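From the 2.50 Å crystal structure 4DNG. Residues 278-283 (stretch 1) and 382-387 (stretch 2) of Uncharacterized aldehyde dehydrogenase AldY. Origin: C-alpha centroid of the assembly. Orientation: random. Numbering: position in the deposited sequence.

Stretch 1, residues 278-283: GKFIHQ
Stretch 2 (382-387) LFAPIA

How do the two backbones lie? G278 to I281 belong to a helix that begins earlier in the chain, with a wider pi-type turn here; L382 to P385 form an irregular loop leading into a strand at I386 and A387. F280 CA lies 6.7 Å from P385 CA, and Q283 CA 8.2 Å from F383 CA, so the register runs antiparallel.

What does F383 meet? F383, with positive phi and psi (54/57), has chi1 at -134°, between wells, and chi2 at 86°. Its CB points sideways, but the ring reaches Q283 (chi1 m, chi2 p), bringing F383 CZ within 3.6 Å of Q283 CG in an oblique approach, a carbon-to-carbon van der Waals contact with the aliphatic part of Q283.

Why does K279 matter at A384? Its CB points toward stretch 2, and a t, p, t, t chain carries the amine to two carbonyls, the first reached by a hydrogen bond from K279 NZ to A384 O (3.0 Å).

What do P385 and I386 contribute? The C-gamma endo ring of P385 meets F280 (chi1 m, chi2 -67°): P385 CB sits at the edge of the aromatic ring, 3.6 Å from F280 CE1, an apolar contact beside the lysine's polar one. I386 O takes the second hydrogen bond from K279 NZ (2.9 Å). A384 O also accepts from I386 N at 2.6 Å, a bond that spans P385 (phi/psi -74/64).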

ATOM      1  N   GLY A 278       4.270  18.763 -24.675  1.00 90.53           N
ATOM      2  CA  GLY A 278       3.744  17.604 -23.958  1.00 84.61           C
ATOM      3  C   GLY A 278       3.321  16.459 -24.861  1.00 88.90           C
ATOM      4  O   GLY A 278       3.742  15.316 -24.658  1.00 94.77           O
ATOM      5  N   LYS A 279       2.504  16.754 -25.867  1.00 80.63           N
ATOM      6  CA  LYS A 279       1.968  15.698 -26.737  1.00 83.57           C
ATOM      7  C   LYS A 279       2.926  15.135 -27.804  1.00 83.31           C
ATOM      8  O   LYS A 279       2.848  13.957 -28.133  1.00 91.91           O
ATOM      9  CB  LYS A 279       0.645  16.143 -27.373  1.00 85.72           C
ATOM     10  CG  LYS A 279      -0.048  15.092 -28.227  1.00 94.49           C
ATOM     11  CD  LYS A 279      -0.412  13.847 -27.433  1.00 99.52           C
ATOM     12  CE  LYS A 279      -0.702  12.688 -28.371  1.00108.58           C
ATOM     13  NZ  LYS A 279      -1.279  11.495 -27.689  1.00110.30           N
ATOM     14  N   PHE A 280       3.819  15.962 -28.340  1.00 83.18           N
ATOM     15  CA  PHE A 280       4.634  15.563 -29.486  1.00 77.30           C
ATOM     16  C   PHE A 280       6.141  15.527 -29.265  1.00 85.83           C
ATOM     17  O   PHE A 280       6.796  14.585 -29.720  1.00 93.58           O
ATOM     18  CB  PHE A 280       4.296  16.410 -30.712  1.00 73.79           C
ATOM     19  CG  PHE A 280       2.881  16.228 -31.194  1.00 74.48           C
ATOM     20  CD1 PHE A 280       2.470  15.014 -31.729  1.00 71.53           C
ATOM     21  CD2 PHE A 280       1.955  17.268 -31.102  1.00 74.59           C
ATOM     22  CE1 PHE A 280       1.173  14.838 -32.165  1.00 76.29           C
ATOM     23  CE2 PHE A 280       0.650  17.095 -31.534  1.00 78.25           C
ATOM     24  CZ  PHE A 280       0.258  15.879 -32.073  1.00 80.29           C
ATOM     25  N   ILE A 281       6.687  16.542 -28.592  1.00 85.01           N
ATOM     26  CA  ILE A 281       8.139  16.631 -28.357  1.00 85.71           C
ATOM     27  C   ILE A 281       8.606  15.805 -27.137  1.00 98.96           C
ATOM     28  O   ILE A 281       9.496  14.962 -27.269  1.00 96.13           O
ATOM     29  CB  ILE A 281       8.622  18.098 -28.269  1.00 87.56           C
ATOM     30  CG1 ILE A 281       8.834  18.705 -29.670  1.00 92.03           C
ATOM     31  CG2 ILE A 281       9.923  18.202 -27.490  1.00 93.45           C
ATOM     32  CD1 ILE A 281       7.685  19.539 -30.199  1.00 89.95           C
ATOM     33  N   HIS A 282       8.003  16.055 -25.967  1.00101.75           N
ATOM     34  CA  HIS A 282       8.276  15.314 -24.721  1.00103.73           C
ATOM     35  C   HIS A 282       7.846  13.884 -24.880  1.00107.10           C
ATOM     36  O   HIS A 282       8.527  12.978 -24.397  1.00120.32           O
ATOM     37  CB  HIS A 282       7.559  15.978 -23.537  1.00117.48           C
ATOM     38  CG  HIS A 282       7.912  15.408 -22.171  1.00128.99           C
ATOM     39  ND1 HIS A 282       7.557  14.163 -21.783  1.00138.42           N
ATOM     40  CD2 HIS A 282       8.557  15.990 -21.077  1.00137.04           C
ATOM     41  CE1 HIS A 282       7.982  13.947 -20.520  1.00137.24           C
ATOM     42  NE2 HIS A 282       8.591  15.065 -20.089  1.00139.69           N
ATOM     43  N   GLN A 283       6.710  13.665 -25.550  1.00 93.83           N
ATOM     44  CA  GLN A 283       6.310  12.325 -26.014  1.00 94.10           C
ATOM     45  C   GLN A 283       6.312  12.230 -27.549  1.00 91.78           C
ATOM     46  O   GLN A 283       6.716  11.217 -28.140  1.00 86.71           O
ATOM     47  CB  GLN A 283       4.932  11.934 -25.457  1.00101.27           C
ATOM     48  CG  GLN A 283       4.935  11.260 -24.083  1.00 96.17           C
ATOM     49  CD  GLN A 283       4.996  12.235 -22.915  1.00 96.34           C
ATOM     50  OE1 GLN A 283       5.288  13.414 -23.090  1.00100.14           O
ATOM     51  NE2 GLN A 283       4.723  11.735 -21.712  1.00106.29           N
ATOM     52  N   LEU A 382      -3.476   5.570 -25.601  1.00112.95           N
ATOM     53  CA  LEU A 382      -2.915   5.207 -26.887  1.00107.94           C
ATOM     54  C   LEU A 382      -1.421   5.249 -26.971  1.00 94.35           C
ATOM     55  O   LEU A 382      -0.789   4.350 -27.459  1.00102.99           O
ATOM     56  CB  LEU A 382      -3.498   6.091 -27.969  1.00128.26           C
ATOM     57  CG  LEU A 382      -4.554   7.037 -27.417  1.00140.93           C
ATOM     58  CD1 LEU A 382      -4.823   8.165 -28.394  1.00127.71           C
ATOM     59  CD2 LEU A 382      -5.822   6.276 -27.057  1.00152.60           C
ATOM     60  N   PHE A 383      -0.842   6.339 -26.542  1.00 88.35           N
ATOM     61  CA  PHE A 383       0.534   6.535 -26.869  1.00 94.14           C
ATOM     62  C   PHE A 383       0.765   6.423 -28.359  1.00 91.84           C
ATOM     63  O   PHE A 383       1.501   5.574 -28.812  1.00 97.18           O
ATOM     64  CB  PHE A 383       1.443   5.597 -26.108  1.00 97.35           C
ATOM     65  CG  PHE A 383       2.618   6.297 -25.530  1.00103.49           C
ATOM     66  CD1 PHE A 383       2.532   6.907 -24.308  1.00 95.43           C
ATOM     67  CD2 PHE A 383       3.775   6.414 -26.244  1.00108.50           C
ATOM     68  CE1 PHE A 383       3.596   7.589 -23.781  1.00102.18           C
ATOM     69  CE2 PHE A 383       4.847   7.097 -25.726  1.00120.00           C
ATOM     70  CZ  PHE A 383       4.760   7.683 -24.489  1.00115.72           C
ATOM     71  N   ALA A 384       0.049   7.247 -29.104  1.00 86.65           N
ATOM     72  CA  ALA A 384       0.256   7.471 -30.519  1.00 79.83           C
ATOM     73  C   ALA A 384       0.132   8.958 -30.726  1.00 80.91           C
ATOM     74  O   ALA A 384      -0.446   9.620 -29.894  1.00 81.03           O
ATOM     75  CB  ALA A 384      -0.802   6.750 -31.306  1.00 72.94           C
ATOM     76  N   PRO A 385       0.673   9.513 -31.802  1.00 84.52           N
ATOM     77  CA  PRO A 385       0.490  10.958 -31.999  1.00 80.62           C
ATOM     78  C   PRO A 385      -0.932  11.312 -32.444  1.00 78.33           C
ATOM     79  O   PRO A 385      -1.148  11.810 -33.547  1.00 85.39           O
ATOM     80  CB  PRO A 385       1.553  11.324 -33.042  1.00 78.89           C
ATOM     81  CG  PRO A 385       1.942  10.037 -33.705  1.00 80.02           C
ATOM     82  CD  PRO A 385       1.434   8.876 -32.895  1.00 83.06           C
ATOM     83  N   ILE A 386      -1.889  11.039 -31.564  1.00 72.66           N
ATOM     84  CA  ILE A 386      -3.285  11.375 -31.778  1.00 69.59           C
ATOM     85  C   ILE A 386      -3.737  12.301 -30.660  1.00 67.91           C
ATOM     86  O   ILE A 386      -3.569  11.999 -29.477  1.00 65.00           O
ATOM     87  CB  ILE A 386      -4.182  10.113 -31.839  1.00 69.16           C
ATOM     88  CG1 ILE A 386      -3.824   9.267 -33.065  1.00 67.70           C
ATOM     89  CG2 ILE A 386      -5.664  10.484 -31.930  1.00 68.11           C
ATOM     90  CD1 ILE A 386      -4.083   7.786 -32.854  1.00 66.25           C
ATOM     91  N   ALA A 387      -4.283  13.444 -31.051  1.00 74.74           N
ATOM     92  CA  ALA A 387      -4.822  14.420 -30.105  1.00 78.98           C
ATOM     93  C   ALA A 387      -6.331  14.503 -30.272  1.00 74.79           C
ATOM     94  O   ALA A 387      -6.849  14.315 -31.374  1.00 71.10           O
ATOM     95  CB  ALA A 387      -4.186  15.794 -30.306  1.00 74.60           C
TER